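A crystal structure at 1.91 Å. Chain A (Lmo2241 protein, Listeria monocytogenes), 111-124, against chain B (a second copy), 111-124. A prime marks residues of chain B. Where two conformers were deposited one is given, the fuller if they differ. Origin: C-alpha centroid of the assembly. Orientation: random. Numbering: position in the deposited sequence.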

# COMPACT_ATOMS: atom_id res chain seq x y z
N ASN A 111 17.24 1.53 0.16
CA ASN A 111 17.58 1.94 1.52
C ASN A 111 16.69 3.07 2.03
O ASN A 111 15.97 3.70 1.26
N ILE A 112 16.75 3.30 3.34
CA ILE A 112 15.88 4.29 3.97
C ILE A 112 16.14 5.70 3.42
O ILE A 112 15.22 6.52 3.33
N GLU A 113 17.39 5.97 3.04
CA GLU A 113 17.73 7.27 2.45
C GLU A 113 16.96 7.49 1.15
O GLU A 113 16.42 8.56 0.93
N GLU A 114 16.93 6.45 0.31
CA GLU A 114 16.21 6.49 -0.95
C GLU A 114 14.70 6.59 -0.72
O GLU A 114 13.98 7.25 -1.47
N ILE A 115 14.21 5.94 0.33
CA ILE A 115 12.80 6.00 0.70
C ILE A 115 12.37 7.40 1.14
O ILE A 115 11.31 7.88 0.72
N HIS A 116 13.19 8.08 1.95
CA HIS A 116 12.89 9.46 2.33
C HIS A 116 12.82 10.36 1.10
O HIS A 116 11.97 11.25 1.02
N LYS A 117 13.74 10.14 0.15
CA LYS A 117 13.80 10.91 -1.08
C LYS A 117 12.52 10.73 -1.90
O LYS A 117 11.91 11.70 -2.36
N LEU A 118 12.12 9.47 -2.08
CA LEU A 118 10.87 9.14 -2.75
C LEU A 118 9.68 9.79 -2.05
O LEU A 118 8.78 10.32 -2.71
N ALA A 119 9.66 9.74 -0.72
CA ALA A 119 8.53 10.30 0.01
C ALA A 119 8.41 11.80 -0.24
O ALA A 119 7.31 12.32 -0.46
N ASP A 120 9.54 12.49 -0.22
CA ASP A 120 9.54 13.91 -0.52
C ASP A 120 9.05 14.18 -1.94
O ASP A 120 8.25 15.08 -2.17
N GLU A 121 9.54 13.40 -2.90
CA GLU A 121 9.16 13.59 -4.30
C GLU A 121 7.66 13.36 -4.51
O GLU A 121 7.00 14.14 -5.19
N TYR A 122 7.12 12.30 -3.92
CA TYR A 122 5.70 11.99 -4.06
C TYR A 122 4.83 13.00 -3.33
O TYR A 122 3.80 13.46 -3.84
N SER A 123 5.27 13.37 -2.13
CA SER A 123 4.61 14.42 -1.38
C SER A 123 4.52 15.72 -2.20
O SER A 123 3.45 16.33 -2.27
N GLN A 124 5.62 16.12 -2.83
CA GLN A 124 5.63 17.34 -3.64
C GLN A 124 4.72 17.22 -4.86
O GLN A 124 4.07 18.19 -5.25
N ASN B 111 1.27 15.32 7.96
CA ASN B 111 2.23 16.08 7.17
C ASN B 111 3.48 15.28 6.82
O ASN B 111 3.72 14.21 7.38
N ILE B 112 4.26 15.80 5.88
CA ILE B 112 5.43 15.09 5.39
C ILE B 112 6.46 14.86 6.50
O ILE B 112 7.17 13.85 6.49
N GLU B 113 6.53 15.78 7.45
CA GLU B 113 7.43 15.63 8.59
C GLU B 113 7.07 14.38 9.40
O GLU B 113 7.95 13.61 9.77
N GLU B 114 5.78 14.21 9.65
CA GLU B 114 5.27 13.05 10.38
C GLU B 114 5.48 11.76 9.57
O GLU B 114 5.75 10.70 10.13
N ILE B 115 5.35 11.86 8.26
CA ILE B 115 5.58 10.73 7.37
C ILE B 115 7.04 10.25 7.38
O ILE B 115 7.30 9.05 7.44
N HIS B 116 7.99 11.19 7.35
CA HIS B 116 9.40 10.82 7.45
C HIS B 116 9.68 10.11 8.78
O HIS B 116 10.45 9.15 8.82
N LYS B 117 9.06 10.60 9.85
CA LYS B 117 9.22 10.03 11.18
C LYS B 117 8.71 8.59 11.22
O LYS B 117 9.40 7.68 11.72
N LEU B 118 7.50 8.39 10.69
CA LEU B 118 6.93 7.05 10.56
C LEU B 118 7.83 6.14 9.74
O LEU B 118 8.02 4.97 10.09
N ALA B 119 8.36 6.66 8.63
CA ALA B 119 9.19 5.82 7.77
C ALA B 119 10.44 5.35 8.51
O ALA B 119 10.83 4.18 8.42
N ASP B 120 11.06 6.25 9.26
CA ASP B 120 12.21 5.88 10.07
C ASP B 120 11.84 4.82 11.11
O ASP B 120 12.56 3.85 11.30
N GLU B 121 10.71 5.02 11.79
CA GLU B 121 10.28 4.10 12.83
C GLU B 121 10.00 2.70 12.26
O GLU B 121 10.42 1.70 12.83
N TYR B 122 9.30 2.64 11.13
CA TYR B 122 8.97 1.36 10.50
C TYR B 122 10.22 0.69 9.93
O TYR B 122 10.41 -0.53 10.08
N SER B 123 11.06 1.49 9.30
CA SER B 123 12.35 1.00 8.82
C SER B 123 13.15 0.36 9.95
O SER B 123 13.69 -0.74 9.79
N GLN B 124 13.23 1.03 11.10
CA GLN B 124 13.98 0.50 12.24
C GLN B 124 13.35 -0.78 12.79
O GLN B 124 14.06 -1.70 13.20

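Helix 112-124 of chain A packs against its copy in chain B across an exact two-fold axis, the two N-to-C directions lying 155° apart and the helix axes approaching to 10.4 Å. This near-antiparallel arrangement brings His116 opposite His116′, with their CA atoms 6.3 Å apart, and sets Ile112 near Ser123′ at one end and Ser123 near Ile112′ at the other. The two stretches together bury 475 Å².

His116 covers the most surface. Its CA-to-CB bond points sideways, but with chi1 m (-74°) and chi2 -59° the end of the side chain comes nearer the partner helix, where both ring nitrogens find polar partners. His116 ND1 lies 2.9 Å from His116′ ND1 in a hydrogen bond across the two-fold; either nitrogen could be the donor, and two symmetry-related histidines can make this bond only if one ND1 gives and the other accepts. The rings meet rim to rim, centroids 5.0 Å apart and planes at 49°, so neither lies over the face of the other. On its other nitrogen, His116 NE2 donates to Asp120′ OD1 at 2.6 Å, a short bond close to the ring plane, and His116′ NE2 donates to Asp120 OD1 at the same distance. The result is a chain of three hydrogen bonds, carboxylate to imidazole to imidazole to carboxylate, running across the contact. Asp120 also starts sideways and reaches its partner through an m rotamer (chi1 -82°). The methyl of Ala119′ packs obliquely to the His116 ring, with Ala119′ CB 4.1 Å from His116 CE1.

Ile112 makes the apolar contact with Ala119′. It points toward the other helix with chi1 t and chi2 p, and this bent side chain places CD1 against Ala119′ and Ser123′, one turn apart on the partner helix: Ile112 CD1 is 3.7 Å from Ser123′ CB, 3.9 Å from Ala119′ O and 4.4 Å from Ala119′ CB. Ile112 CG1 also lies 3.6 Å from Asp120′ OD1, so the isoleucine packs beside the carboxylate that His116 engages. Ala119 and Ser123, both small, point their CA-to-CB bonds toward the partner and are buried. Ser123 (chi1 t) rests against Ile112′, its CB 3.7 Å and its OG 3.9 Å from Ile112′ CD1. The two-fold repeats each of these contacts.

Ile115 also points toward the partner, but its side chain stops 4.6 Å short. Glu113 and Lys117 point away. Before each helix, Asn111 (chi1 p) caps the N-terminus, its OD1 accepting from Glu114 N at 2.8 Å.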

# COMPACT_ATOMS: atom_id res chain seq x y z
CB ASN A 111 19.08 2.24 1.69
CG ASN A 111 19.55 3.40 0.83
OD1 ASN A 111 18.89 4.43 0.72
ND2 ASN A 111 20.73 3.24 0.23
CB ILE A 112 16.00 4.25 5.51
CG1 ILE A 112 14.99 5.18 6.15
CG2 ILE A 112 17.42 4.57 5.96
CD1 ILE A 112 13.58 4.90 5.73
CB GLU A 113 19.24 7.39 2.20
CG GLU A 113 19.63 8.67 1.46
CD GLU A 113 21.14 8.86 1.33
OE1 GLU A 113 21.81 8.01 0.70
OE2 GLU A 113 21.66 9.86 1.87
CB GLU A 114 16.55 5.25 -1.79
CG GLU A 114 18.00 5.21 -2.25
CD GLU A 114 18.38 3.89 -2.91
OE1 GLU A 114 18.12 2.81 -2.33
OE2 GLU A 114 18.97 3.94 -4.02
CB ILE A 115 12.45 4.95 1.79
CG1 ILE A 115 12.56 3.54 1.22
CG2 ILE A 115 11.04 5.18 2.32
CD1 ILE A 115 12.47 2.45 2.27
CB HIS A 116 13.92 10.01 3.32
CG HIS A 116 13.78 9.46 4.70
ND1 HIS A 116 12.63 9.60 5.45
CD2 HIS A 116 14.65 8.77 5.48
CE1 HIS A 116 12.79 9.02 6.62
NE2 HIS A 116 14.01 8.50 6.66
CB LYS A 117 15.01 10.48 -1.91
CG LYS A 117 15.12 11.11 -3.28
CD LYS A 117 16.41 11.92 -3.42
CE LYS A 117 16.61 12.46 -4.83
NZ LYS A 117 17.58 11.64 -5.62
CB LEU A 118 10.65 7.63 -2.80
CG LEU A 118 11.53 6.81 -3.75
CD1 LEU A 118 11.23 5.32 -3.60
CD2 LEU A 118 11.36 7.27 -5.19
CB ALA A 119 8.63 10.00 1.49
CB ASP A 120 10.93 14.51 -0.33
CG ASP A 120 11.24 14.85 1.12
OD1 ASP A 120 10.30 15.18 1.88
OD2 ASP A 120 12.42 14.80 1.50
CB GLU A 121 9.98 12.66 -5.20
CG GLU A 121 11.46 12.99 -5.19
CD GLU A 121 12.31 11.99 -5.96
OE1 GLU A 121 11.78 10.94 -6.37
OE2 GLU A 121 13.52 12.27 -6.15
CB TYR A 122 5.40 10.58 -3.54
CG TYR A 122 6.03 9.50 -4.39
CD1 TYR A 122 6.37 9.75 -5.72
CD2 TYR A 122 6.32 8.25 -3.87
CE1 TYR A 122 6.95 8.78 -6.51
CE2 TYR A 122 6.90 7.27 -4.66
CZ TYR A 122 7.22 7.54 -5.97
OH TYR A 122 7.80 6.57 -6.77
CB SER A 123 5.35 14.69 -0.06
OG SER A 123 4.75 15.77 0.63
CB GLN A 124 7.06 17.70 -4.08
CG GLN A 124 8.00 18.08 -2.94
CD GLN A 124 7.62 19.39 -2.29
OE1 GLN A 124 6.89 19.42 -1.30
NE2 GLN A 124 8.10 20.50 -2.86
CB ASN B 111 2.56 17.44 7.81
CG ASN B 111 3.23 17.32 9.17
OD1 ASN B 111 4.11 16.49 9.38
ND2 ASN B 111 2.81 18.18 10.10
CB ILE B 112 6.06 15.82 4.17
CG1 ILE B 112 7.19 14.99 3.58
CG2 ILE B 112 6.53 17.22 4.56
CD1 ILE B 112 6.76 13.61 3.20
CB GLU B 113 7.42 16.86 9.50
CG GLU B 113 8.24 16.69 10.77
CD GLU B 113 8.35 17.97 11.61
OE1 GLU B 113 7.30 18.47 12.08
OE2 GLU B 113 9.48 18.46 11.80
CB GLU B 114 3.79 13.24 10.72
CG GLU B 114 3.53 14.38 11.70
CD GLU B 114 2.05 14.70 11.88
OE1 GLU B 114 1.34 14.89 10.87
OE2 GLU B 114 1.61 14.78 13.05
CB ILE B 115 5.12 11.03 5.92
CG1 ILE B 115 3.59 11.15 5.88
CG2 ILE B 115 5.56 9.93 4.97
CD1 ILE B 115 3.07 11.68 4.55
CB HIS B 116 10.32 12.04 7.32
CG HIS B 116 10.43 12.56 5.92
ND1 HIS B 116 10.89 11.80 4.88
CD2 HIS B 116 10.13 13.77 5.40
CE1 HIS B 116 10.87 12.51 3.77
NE2 HIS B 116 10.41 13.72 4.06
CB LYS B 117 8.46 10.88 12.21
CG LYS B 117 8.43 10.31 13.62
CD LYS B 117 9.09 11.27 14.60
CE LYS B 117 8.95 10.80 16.05
NZ LYS B 117 7.86 11.51 16.79
CB LEU B 118 5.55 7.11 9.91
CG LEU B 118 4.39 7.67 10.74
CD1 LEU B 118 3.12 7.73 9.90
CD2 LEU B 118 4.18 6.87 12.02
CB ALA B 119 9.57 6.56 6.49
CB ASP B 120 12.82 7.09 10.76
CG ASP B 120 13.75 7.88 9.85
OD1 ASP B 120 14.38 7.28 8.95
OD2 ASP B 120 13.86 9.10 10.04
CB GLU B 121 9.04 4.65 13.55
CG GLU B 121 9.33 5.92 14.32
CD GLU B 121 8.09 6.56 14.92
OE1 GLU B 121 6.96 6.12 14.60
OE2 GLU B 121 8.24 7.53 15.70
CB TYR B 122 7.93 1.55 9.40
CG TYR B 122 6.59 1.98 9.93
CD1 TYR B 122 6.24 1.71 11.25
CD2 TYR B 122 5.69 2.67 9.14
CE1 TYR B 122 5.01 2.10 11.76
CE2 TYR B 122 4.45 3.06 9.64
CZ TYR B 122 4.12 2.78 10.95
OH TYR B 122 2.90 3.16 11.46
CB SER B 123 13.15 2.14 8.18
OG SER B 123 14.42 1.67 7.79
CB GLN B 124 14.10 1.54 13.37
CG GLN B 124 14.93 2.78 13.00
CD GLN B 124 16.39 2.46 12.83
OE1 GLN B 124 16.85 2.18 11.72
NE2 GLN B 124 17.14 2.46 13.93